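Local coordinates for protein alpha-L-rhamnosidase (Streptomyces avermitilis, PDB 3W5M) that hydrolyses terminal non-reducing alpha-L-rhamnose residues from alpha-L-rhamnosides such as citrus flavonoids and gum arabic, and binds L-rhamnose through a calcium-dependent carbohydrate-binding module, at residues 759-764 against 794-799; 816-819 against 823-826; 769-774 against 783-788. All coordinates share one frame; numbering follows the deposited sequence.

Interaction 1: residues 759-764 against 794-799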
ATOM      1  N   ILE A 759      23.197 -14.752   9.245  1.00 30.38           N
ATOM      2  CA  ILE A 759      21.875 -14.108   9.219  1.00 29.98           C
ATOM      3  C   ILE A 759      20.743 -15.118   9.296  1.00 27.01           C
ATOM      4  O   ILE A 759      19.824 -14.976  10.120  1.00 27.19           O
ATOM      5  CB  ILE A 759      21.655 -13.269   7.945  1.00 29.94           C
ATOM      6  CG1 ILE A 759      22.631 -12.080   7.840  1.00 31.21           C
ATOM      7  CG2 ILE A 759      20.180 -12.857   7.822  1.00 28.28           C
ATOM      8  CD1 ILE A 759      22.687 -11.142   9.025  1.00 31.18           C
ATOM      9  N   ALA A 760      20.788 -16.122   8.431  1.00 27.06           N
ATOM     10  CA  ALA A 760      19.720 -17.090   8.336  1.00 26.69           C
ATOM     11  C   ALA A 760      19.583 -17.913   9.601  1.00 29.00           C
ATOM     12  O   ALA A 760      18.472 -18.170  10.058  1.00 24.92           O
ATOM     13  CB  ALA A 760      19.915 -17.993   7.130  1.00 27.20           C
ATOM     14  N   THR A 761      20.714 -18.334  10.181  1.00 26.45           N
ATOM     15  CA  THR A 761      20.628 -19.114  11.400  1.00 25.45           C
ATOM     16  C   THR A 761      20.155 -18.217  12.576  1.00 23.02           C
ATOM     17  O   THR A 761      19.383 -18.679  13.395  1.00 26.78           O
ATOM     18  CB  THR A 761      21.948 -19.867  11.709  1.00 25.82           C
ATOM     19  OG1 THR A 761      22.332 -20.640  10.560  1.00 27.95           O
ATOM     20  CG2 THR A 761      21.711 -20.838  12.846  1.00 25.47           C
ATOM     21  N   ALA A 762      20.558 -16.942  12.613  1.00 23.81           N
ATOM     22  CA  ALA A 762      20.114 -16.014  13.658  1.00 23.00           C
ATOM     23  C   ALA A 762      18.587 -15.823  13.603  1.00 23.86           C
ATOM     24  O   ALA A 762      17.877 -15.919  14.625  1.00 23.60           O
ATOM     25  CB  ALA A 762      20.833 -14.684  13.531  1.00 23.12           C
ATOM     26  N   TYR A 763      18.069 -15.634  12.395  1.00 24.75           N
ATOM     27  CA  TYR A 763      16.614 -15.478  12.233  1.00 24.91           C
ATOM     28  C   TYR A 763      15.789 -16.726  12.577  1.00 23.55           C
ATOM     29  O   TYR A 763      14.691 -16.616  13.153  1.00 24.15           O
ATOM     30  CB  TYR A 763      16.264 -14.878  10.855  1.00 24.03           C
ATOM     31  CG  TYR A 763      15.916 -13.412  10.976  1.00 24.89           C
ATOM     32  CD1 TYR A 763      14.654 -13.033  11.445  1.00 25.51           C
ATOM     33  CD2 TYR A 763      16.831 -12.401  10.660  1.00 23.86           C
ATOM     34  CE1 TYR A 763      14.314 -11.708  11.604  1.00 24.94           C
ATOM     35  CE2 TYR A 763      16.492 -11.055  10.811  1.00 23.75           C
ATOM     36  CZ  TYR A 763      15.211 -10.714  11.260  1.00 25.14           C
ATOM     37  OH  TYR A 763      14.811  -9.391  11.442  1.00 26.21           O
ATOM     38  N   PHE A 764      16.337 -17.908  12.282  1.00 23.95           N
ATOM     39  CA  PHE A 764      15.728 -19.179  12.639  1.00 23.82           C
ATOM     40  C   PHE A 764      15.547 -19.289  14.166  1.00 24.44           C
ATOM     41  O   PHE A 764      14.447 -19.574  14.660  1.00 23.24           O
ATOM     42  CB  PHE A 764      16.593 -20.325  12.042  1.00 24.71           C
ATOM     43  CG  PHE A 764      16.112 -21.739  12.328  1.00 25.31           C
ATOM     44  CD1 PHE A 764      14.780 -22.042  12.617  1.00 27.01           C
ATOM     45  CD2 PHE A 764      17.014 -22.797  12.257  1.00 27.38           C
ATOM     46  CE1 PHE A 764      14.374 -23.344  12.846  1.00 26.92           C
ATOM     47  CE2 PHE A 764      16.602 -24.109  12.477  1.00 27.11           C
ATOM     48  CZ  PHE A 764      15.281 -24.388  12.772  1.00 28.72           C
ATOM     49  N   LYS A 794      22.682 -22.886  20.590  1.00 30.01           N
ATOM     50  CA  LYS A 794      23.936 -23.617  20.852  1.00 34.97           C
ATOM     51  C   LYS A 794      24.694 -23.892  19.551  1.00 34.83           C
ATOM     52  O   LYS A 794      25.895 -23.642  19.460  1.00 35.42           O
ATOM     53  CB  LYS A 794      23.720 -24.928  21.590  1.00 36.40           C
ATOM     54  CG  LYS A 794      24.981 -25.317  22.343  1.00 44.60           C
ATOM     55  CD  LYS A 794      25.289 -26.802  22.316  1.00 51.90           C
ATOM     56  CE  LYS A 794      26.607 -27.065  23.050  1.00 56.62           C
ATOM     57  NZ  LYS A 794      26.915 -28.517  23.208  1.00 61.21           N
ATOM     58  N   ALA A 795      23.972 -24.391  18.551  1.00 32.76           N
ATOM     59  CA  ALA A 795      24.532 -24.608  17.226  1.00 31.09           C
ATOM     60  C   ALA A 795      25.039 -23.282  16.663  1.00 31.94           C
ATOM     61  O   ALA A 795      26.153 -23.224  16.115  1.00 32.23           O
ATOM     62  CB  ALA A 795      23.509 -25.271  16.308  1.00 31.30           C
ATOM     63  N   PHE A 796      24.275 -22.202  16.851  1.00 27.88           N
ATOM     64  CA  PHE A 796      24.715 -20.898  16.393  1.00 28.34           C
ATOM     65  C   PHE A 796      26.034 -20.443  17.032  1.00 29.76           C
ATOM     66  O   PHE A 796      26.930 -19.939  16.330  1.00 29.31           O
ATOM     67  CB  PHE A 796      23.640 -19.825  16.640  1.00 28.24           C
ATOM     68  CG  PHE A 796      23.994 -18.487  16.088  1.00 28.87           C
ATOM     69  CD1 PHE A 796      24.837 -17.633  16.786  1.00 28.39           C
ATOM     70  CD2 PHE A 796      23.480 -18.071  14.843  1.00 28.17           C
ATOM     71  CE1 PHE A 796      25.183 -16.398  16.269  1.00 29.88           C
ATOM     72  CE2 PHE A 796      23.822 -16.838  14.328  1.00 28.55           C
ATOM     73  CZ  PHE A 796      24.666 -16.001  15.035  1.00 29.60           C
ATOM     74  N   GLN A 797      26.142 -20.584  18.353  1.00 28.99           N
ATOM     75  CA  GLN A 797      27.304 -20.041  19.071  1.00 30.59           C
ATOM     76  C   GLN A 797      28.547 -20.814  18.683  1.00 31.80           C
ATOM     77  O   GLN A 797      29.610 -20.236  18.473  1.00 32.95           O
ATOM     78  CB  GLN A 797      27.115 -20.118  20.579  1.00 32.22           C
ATOM     79  CG  GLN A 797      26.257 -18.997  21.132  1.00 32.94           C
ATOM     80  CD  GLN A 797      25.618 -19.372  22.451  1.00 35.02           C
ATOM     81  OE1 GLN A 797      25.701 -20.522  22.885  1.00 36.34           O
ATOM     82  NE2 GLN A 797      24.972 -18.406  23.093  1.00 33.15           N
ATOM     83  N   THR A 798      28.381 -22.120  18.551  1.00 29.59           N
ATOM     84  CA  THR A 798      29.483 -22.984  18.140  1.00 34.71           C
ATOM     85  C   THR A 798      30.016 -22.640  16.747  1.00 35.37           C
ATOM     86  O   THR A 798      31.236 -22.661  16.520  1.00 32.25           O
ATOM     87  CB  THR A 798      29.078 -24.464  18.229  1.00 34.88           C
ATOM     88  OG1 THR A 798      28.764 -24.762  19.594  1.00 36.05           O
ATOM     89  CG2 THR A 798      30.211 -25.380  17.771  1.00 36.22           C
ATOM     90  N   ALA A 799      29.107 -22.291  15.835  1.00 32.11           N
ATOM     91  CA  ALA A 799      29.467 -22.089  14.436  1.00 31.36           C
ATOM     92  C   ALA A 799      30.048 -20.718  14.172  1.00 33.06           C
ATOM     93  O   ALA A 799      30.978 -20.594  13.372  1.00 35.54           O
ATOM     94  CB  ALA A 799      28.267 -22.365  13.517  1.00 31.68           C
TER
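F796 brings the CD2-CE2 side of its ring against T761 and A762, and this aromatic side chain makes every close contact between the two helical segments. CD2 of F796 lies 3.8 Å from CG2 of T761; the methyl sits at the ring edge, near its plane, and the two side chains run alongside one another, pointing opposite ways. One atom further round, CE2 of F796 is 3.7 Å from the backbone N of A762, which approaches the ring obliquely, and 3.8 Å from CB of A762. The contact is therefore apolar, with no hydrogen bond across it. The F796 ring gets there because CG is anti to the backbone N (chi1 -175°), which sends it off helix 783-800 toward the other helix. T761 is turned so that its methyl faces the ring while OG1 serves polar partners: it is hydrogen-bonded to the N of R739, to O of D757 one turn earlier, and to OH of Y800. Y800 in turn packs edge-to-face with F796, so the one tyrosine touches residues of both segments. With an alanine in place of F796, the T761 methyl and A762 would probably face a gap, and Y800 would lose its aromatic partner. The contact is buried within the (alpha/alpha)6-barrel catalytic domain, and the side chain of A762 is about 12 Å from that of the rhamnose-binding W695. T818 of helix 812-820 also packs on F796, while F764 turns to helix 713-732.

Interaction 2: residues 816-819 against 823-826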
ATOM      1  N   VAL A 816      25.202  -6.501  15.953  1.00 29.41           N
ATOM      2  CA  VAL A 816      23.862  -6.018  16.233  1.00 28.13           C
ATOM      3  C   VAL A 816      22.892  -7.189  16.373  1.00 27.41           C
ATOM      4  O   VAL A 816      22.158  -7.271  17.370  1.00 28.45           O
ATOM      5  CB  VAL A 816      23.357  -5.046  15.139  1.00 26.40           C
ATOM      6  CG1 VAL A 816      21.852  -4.814  15.307  1.00 24.67           C
ATOM      7  CG2 VAL A 816      24.084  -3.701  15.252  1.00 25.57           C
ATOM      8  N   LEU A 817      22.879  -8.084  15.391  1.00 27.58           N
ATOM      9  CA  LEU A 817      21.868  -9.132  15.358  1.00 28.79           C
ATOM     10  C   LEU A 817      22.048 -10.162  16.466  1.00 30.05           C
ATOM     11  O   LEU A 817      21.067 -10.609  17.076  1.00 26.99           O
ATOM     12  CB  LEU A 817      21.840  -9.830  14.003  1.00 31.41           C
ATOM     13  CG  LEU A 817      21.159  -8.955  12.936  1.00 31.45           C
ATOM     14  CD1 LEU A 817      21.496  -9.447  11.549  1.00 31.94           C
ATOM     15  CD2 LEU A 817      19.650  -8.900  13.128  1.00 32.68           C
ATOM     16  N   THR A 818      23.303 -10.541  16.718  1.00 29.05           N
ATOM     17  CA  THR A 818      23.586 -11.512  17.771  1.00 29.56           C
ATOM     18  C   THR A 818      23.301 -10.948  19.147  1.00 27.26           C
ATOM     19  O   THR A 818      22.769 -11.680  19.986  1.00 29.80           O
ATOM     20  CB  THR A 818      25.038 -12.023  17.710  1.00 28.02           C
ATOM     21  OG1 THR A 818      25.935 -10.906  17.847  1.00 30.98           O
ATOM     22  CG2 THR A 818      25.259 -12.725  16.401  1.00 27.39           C
ATOM     23  N   LEU A 819      23.625  -9.673  19.385  1.00 26.41           N
ATOM     24  CA  LEU A 819      23.309  -9.038  20.664  1.00 27.14           C
ATOM     25  C   LEU A 819      21.798  -8.865  20.833  1.00 28.87           C
ATOM     26  O   LEU A 819      21.238  -9.151  21.906  1.00 27.42           O
ATOM     27  CB  LEU A 819      24.030  -7.703  20.833  1.00 28.62           C
ATOM     28  CG  LEU A 819      25.535  -7.897  21.051  1.00 29.94           C
ATOM     29  CD1 LEU A 819      26.231  -6.589  20.727  1.00 29.99           C
ATOM     30  CD2 LEU A 819      25.821  -8.356  22.488  1.00 30.71           C
ATOM     31  N   LEU A 823      21.926 -14.065  21.178  1.00 24.71           N
ATOM     32  CA  LEU A 823      22.644 -15.198  20.637  1.00 25.05           C
ATOM     33  C   LEU A 823      24.091 -15.288  21.149  1.00 27.22           C
ATOM     34  O   LEU A 823      24.620 -16.380  21.198  1.00 30.30           O
ATOM     35  CB  LEU A 823      22.581 -15.233  19.113  1.00 24.22           C
ATOM     36  CG  LEU A 823      21.131 -15.358  18.581  1.00 23.94           C
ATOM     37  CD1 LEU A 823      21.084 -15.187  17.075  1.00 24.67           C
ATOM     38  CD2 LEU A 823      20.461 -16.671  18.961  1.00 25.16           C
ATOM     39  N   VAL A 824      24.684 -14.164  21.551  1.00 27.93           N
ATOM     40  CA  VAL A 824      26.048 -14.151  22.106  1.00 28.99           C
ATOM     41  C   VAL A 824      25.988 -14.800  23.500  1.00 28.51           C
ATOM     42  O   VAL A 824      25.143 -14.434  24.300  1.00 28.29           O
ATOM     43  CB  VAL A 824      26.578 -12.706  22.281  1.00 29.22           C
ATOM     44  CG1 VAL A 824      28.021 -12.711  22.749  1.00 31.04           C
ATOM     45  CG2 VAL A 824      26.480 -11.906  20.991  1.00 32.28           C
ATOM     46  N   PRO A 825      26.899 -15.743  23.813  1.00 30.00           N
ATOM     47  CA  PRO A 825      26.932 -16.173  25.227  1.00 30.15           C
ATOM     48  C   PRO A 825      27.068 -14.961  26.167  1.00 27.46           C
ATOM     49  O   PRO A 825      27.771 -13.999  25.835  1.00 29.89           O
ATOM     50  CB  PRO A 825      28.167 -17.078  25.305  1.00 31.41           C
ATOM     51  CG  PRO A 825      28.497 -17.441  23.887  1.00 31.26           C
ATOM     52  CD  PRO A 825      28.000 -16.314  23.018  1.00 29.70           C
ATOM     53  N   ASP A 826      26.405 -14.992  27.326  1.00 26.78           N
ATOM     54  CA  ASP A 826      26.371 -13.818  28.200  1.00 27.74           C
ATOM     55  C   ASP A 826      27.736 -13.347  28.631  1.00 27.10           C
ATOM     56  O   ASP A 826      27.947 -12.159  28.777  1.00 26.01           O
ATOM     57  CB  ASP A 826      25.475 -14.037  29.404  1.00 32.48           C
ATOM     58  CG  ASP A 826      24.021 -13.982  29.022  1.00 36.24           C
ATOM     59  OD1 ASP A 826      23.517 -15.030  28.593  1.00 34.54           O
ATOM     60  OD2 ASP A 826      23.411 -12.875  29.086  1.00 37.85           O
TER
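T818 meets both L823 and V824, so the last turns of helix 812-820 are joined to the chain that leaves them. Along the helix, V816 turns its side chain to helices 829-842 and 854-863, and L817 packs on I759 of helix 756-777 and on R856; neither makes a close contact with 823-826. T818 carries the contact. Its carbonyl O accepts the N-H of L823 at 2.8 Å, a nearly straight bond (165° at the hydrogen) lying in the carbonyl plane, with a C=O...N angle of 158°. Because the donor comes five residues after the acceptor, this is a 6-to-1 bond, a span consistent with a Schellman-type helix end. CB of L823 lies 3.7 Å from the same oxygen. On the side chain of T818, chi1 of 59° folds OG1 back over the helix backbone, where it bonds to O of A814 and O of Y815. The same OG1 touches CG2 of V824 at 3.3 Å, and CB of T818 is 3.6 Å from that methyl. L819 follows; although its CB starts away from the loop, its CD2 swings back to meet CG2 of V824 at 3.9 Å. CG2 of V824 thus rests against two successive helical residues, while V824 also packs on R829 and A832 of helix 829-842. The chemistry implies a buried joint, largely apolar, with one backbone hydrogen bond between the two segments: a carbonyl near the helix end that finds a donor beyond the helix, and a threonine hydroxyl bonded back to its own helix, which allows the V824 methyl to lie against it.

Interaction 3: residues 769-774 against 783-788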
ATOM      1  N   ASP A 769      12.367 -18.495  19.309  1.00 24.14           N
ATOM      2  CA  ASP A 769      12.277 -17.721  20.553  1.00 24.10           C
ATOM      3  C   ASP A 769      10.905 -17.054  20.615  1.00 23.28           C
ATOM      4  O   ASP A 769      10.187 -17.151  21.619  1.00 22.49           O
ATOM      5  CB  ASP A 769      13.382 -16.661  20.560  1.00 26.26           C
ATOM      6  CG  ASP A 769      13.413 -15.806  21.822  1.00 27.55           C
ATOM      7  OD1 ASP A 769      12.568 -15.943  22.735  1.00 30.52           O
ATOM      8  OD2 ASP A 769      14.323 -14.963  21.914  1.00 30.03           O
ATOM      9  N   LEU A 770      10.540 -16.367  19.536  1.00 21.18           N
ATOM     10  CA  LEU A 770       9.258 -15.690  19.540  1.00 22.33           C
ATOM     11  C   LEU A 770       8.101 -16.661  19.632  1.00 22.50           C
ATOM     12  O   LEU A 770       7.104 -16.375  20.320  1.00 22.43           O
ATOM     13  CB  LEU A 770       9.108 -14.788  18.317  1.00 21.11           C
ATOM     14  CG  LEU A 770       9.982 -13.543  18.262  1.00 23.80           C
ATOM     15  CD1 LEU A 770       9.546 -12.704  17.053  1.00 23.25           C
ATOM     16  CD2 LEU A 770       9.986 -12.734  19.554  1.00 26.13           C
ATOM     17  N   ALA A 771       8.203 -17.800  18.946  1.00 22.77           N
ATOM     18  CA  ALA A 771       7.130 -18.779  19.029  1.00 23.50           C
ATOM     19  C   ALA A 771       6.934 -19.253  20.486  1.00 24.53           C
ATOM     20  O   ALA A 771       5.800 -19.453  20.921  1.00 21.00           O
ATOM     21  CB  ALA A 771       7.374 -19.949  18.091  1.00 21.37           C
ATOM     22  N   ALA A 772       8.030 -19.405  21.243  1.00 21.96           N
ATOM     23  CA  ALA A 772       7.908 -19.792  22.660  1.00 23.97           C
ATOM     24  C   ALA A 772       7.218 -18.699  23.471  1.00 25.29           C
ATOM     25  O   ALA A 772       6.404 -18.991  24.354  1.00 26.67           O
ATOM     26  CB  ALA A 772       9.275 -20.127  23.270  1.00 23.54           C
ATOM     27  N   ARG A 773       7.537 -17.446  23.165  1.00 23.84           N
ATOM     28  CA  ARG A 773       6.943 -16.305  23.837  1.00 24.02           C
ATOM     29  C   ARG A 773       5.437 -16.256  23.549  1.00 24.38           C
ATOM     30  O   ARG A 773       4.648 -15.986  24.462  1.00 25.20           O
ATOM     31  CB  ARG A 773       7.642 -15.005  23.432  1.00 24.71           C
ATOM     32  CG  ARG A 773       9.089 -14.880  23.923  1.00 27.30           C
ATOM     33  CD  ARG A 773       9.607 -13.472  23.679  1.00 30.67           C
ATOM     34  NE  ARG A 773      11.003 -13.447  23.239  1.00 33.10           N
ATOM     35  CZ  ARG A 773      11.602 -12.370  22.733  1.00 34.96           C
ATOM     36  NH1 ARG A 773      10.929 -11.216  22.605  1.00 32.48           N
ATOM     37  NH2 ARG A 773      12.877 -12.440  22.360  1.00 37.85           N
ATOM     38  N   MET A 774       5.053 -16.536  22.300  1.00 23.74           N
ATOM     39  CA  MET A 774       3.631 -16.575  21.896  1.00 25.87           C
ATOM     40  C   MET A 774       2.875 -17.692  22.613  1.00 26.25           C
ATOM     41  O   MET A 774       1.777 -17.462  23.145  1.00 27.58           O
ATOM     42  CB  MET A 774       3.487 -16.792  20.385  1.00 25.63           C
ATOM     43  CG  MET A 774       3.989 -15.625  19.549  1.00 26.49           C
ATOM     44  SD  MET A 774       3.702 -15.943  17.799  1.00 29.15           S
ATOM     45  CE  MET A 774       4.493 -14.511  17.068  1.00 27.25           C
ATOM     46  N   ALA A 783       7.313 -25.549  25.864  1.00 34.78           N
ATOM     47  CA  ALA A 783       8.551 -26.345  25.998  1.00 34.72           C
ATOM     48  C   ALA A 783       9.173 -26.797  24.676  1.00 34.24           C
ATOM     49  O   ALA A 783      10.389 -26.642  24.514  1.00 36.54           O
ATOM     50  CB  ALA A 783       8.383 -27.517  26.984  1.00 33.71           C
ATOM     51  N   PRO A 784       8.364 -27.304  23.714  1.00 35.28           N
ATOM     52  CA  PRO A 784       8.937 -27.649  22.406  1.00 35.47           C
ATOM     53  C   PRO A 784       9.671 -26.492  21.720  1.00 36.78           C
ATOM     54  O   PRO A 784      10.744 -26.699  21.155  1.00 32.91           O
ATOM     55  CB  PRO A 784       7.715 -28.059  21.582  1.00 37.56           C
ATOM     56  CG  PRO A 784       6.743 -28.568  22.581  1.00 37.25           C
ATOM     57  CD  PRO A 784       6.948 -27.727  23.809  1.00 36.41           C
ATOM     58  N   TYR A 785       9.094 -25.285  21.755  1.00 33.51           N
ATOM     59  CA  TYR A 785       9.724 -24.120  21.147  1.00 32.15           C
ATOM     60  C   TYR A 785      10.930 -23.614  21.922  1.00 31.18           C
ATOM     61  O   TYR A 785      11.921 -23.176  21.336  1.00 29.44           O
ATOM     62  CB  TYR A 785       8.712 -22.981  21.027  1.00 33.86           C
ATOM     63  CG  TYR A 785       7.484 -23.322  20.225  1.00 36.71           C
ATOM     64  CD1 TYR A 785       7.589 -23.907  18.961  1.00 39.77           C
ATOM     65  CD2 TYR A 785       6.207 -23.019  20.711  1.00 39.71           C
ATOM     66  CE1 TYR A 785       6.462 -24.207  18.203  1.00 41.08           C
ATOM     67  CE2 TYR A 785       5.068 -23.308  19.960  1.00 41.82           C
ATOM     68  CZ  TYR A 785       5.201 -23.899  18.706  1.00 43.23           C
ATOM     69  OH  TYR A 785       4.075 -24.189  17.962  1.00 43.32           O
ATOM     70  N   THR A 786      10.838 -23.643  23.244  1.00 28.86           N
ATOM     71  CA  THR A 786      11.947 -23.198  24.059  1.00 30.01           C
ATOM     72  C   THR A 786      13.149 -24.115  23.831  1.00 29.65           C
ATOM     73  O   THR A 786      14.294 -23.645  23.744  1.00 29.17           O
ATOM     74  CB  THR A 786      11.567 -23.156  25.549  1.00 30.45           C
ATOM     75  OG1 THR A 786      10.554 -22.161  25.730  1.00 32.27           O
ATOM     76  CG2 THR A 786      12.760 -22.759  26.393  1.00 28.53           C
ATOM     77  N   ASP A 787      12.868 -25.407  23.746  1.00 29.46           N
ATOM     78  CA  ASP A 787      13.893 -26.417  23.499  1.00 34.27           C
ATOM     79  C   ASP A 787      14.525 -26.231  22.117  1.00 33.22           C
ATOM     80  O   ASP A 787      15.756 -26.316  21.967  1.00 31.10           O
ATOM     81  CB  ASP A 787      13.294 -27.824  23.632  1.00 38.24           C
ATOM     82  CG  ASP A 787      14.223 -28.916  23.086  1.00 44.44           C
ATOM     83  OD1 ASP A 787      15.359 -29.047  23.589  1.00 47.52           O
ATOM     84  OD2 ASP A 787      13.818 -29.631  22.141  1.00 48.70           O
ATOM     85  N   LEU A 788      13.685 -25.963  21.113  1.00 31.02           N
ATOM     86  CA  LEU A 788      14.182 -25.659  19.761  1.00 29.10           C
ATOM     87  C   LEU A 788      15.099 -24.461  19.763  1.00 27.00           C
ATOM     88  O   LEU A 788      16.162 -24.524  19.161  1.00 27.33           O
ATOM     89  CB  LEU A 788      13.032 -25.430  18.775  1.00 29.11           C
ATOM     90  CG  LEU A 788      13.476 -25.026  17.362  1.00 30.96           C
ATOM     91  CD1 LEU A 788      14.344 -26.095  16.694  1.00 30.14           C
ATOM     92  CD2 LEU A 788      12.259 -24.724  16.496  1.00 31.47           C
TER
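Y785 and T786 pack on A771 and A772 where two successive helices of the (alpha/alpha)6-barrel form an antiparallel hairpin. The short segments have axes 7.9 Å apart at closest approach and N-to-C directions 157° apart, a close spacing that the two alanines permit. Y785 does most of the work. Its CB lies 3.7 Å from CB of A772, and with CG anti to the carbonyl carbon (chi1 -58°) the ring swings to A771. There CB of A771 stands over one face, 4.0 Å from the ring centroid and 13° off the ring normal, a CH-pi contact. The ring also brings CD2 within 3.6 Å of O of A771, and its OH continues to a hydrogen bond with ND1 of H724 on helix 713-732, tying a third helix to the pair. T786, nearer the surface, sets OG1 3.4 Å from CB of A772; that hydroxyl makes a weak hydrogen bond to O of A782. Further on, L788 packs on A768 of the partner helix. On the side of helix 756-777 away from this interface, R773 makes a side-on salt bridge to D769, one turn back: NE bonds OD1 at 3.0 Å and NH2 bonds OD2 at 2.9 Å, both from above the carboxylate plane, while CD2 of L770 covers a guanidinium face.

How the interactions relate
Interactions 1 and 3 join the same two helices, 756-777 and 783-800, at points about 15 Å apart (centre to centre), with interaction 3 nested near the turn of the hairpin and interaction 1 closing it from further along. Interaction 1 is fully buried and rests on a large aromatic bridging the helices; interaction 3 is partly buried, and small alanines at its interface allow the close approach. Interaction 2 is also buried but local, a helix end held by a backbone hydrogen bond. It touches interaction 1 directly: NE2 of Q797 is 2.8 Å from O of L823, and A762 packs on L823. Interactions 2 and 3 do not touch.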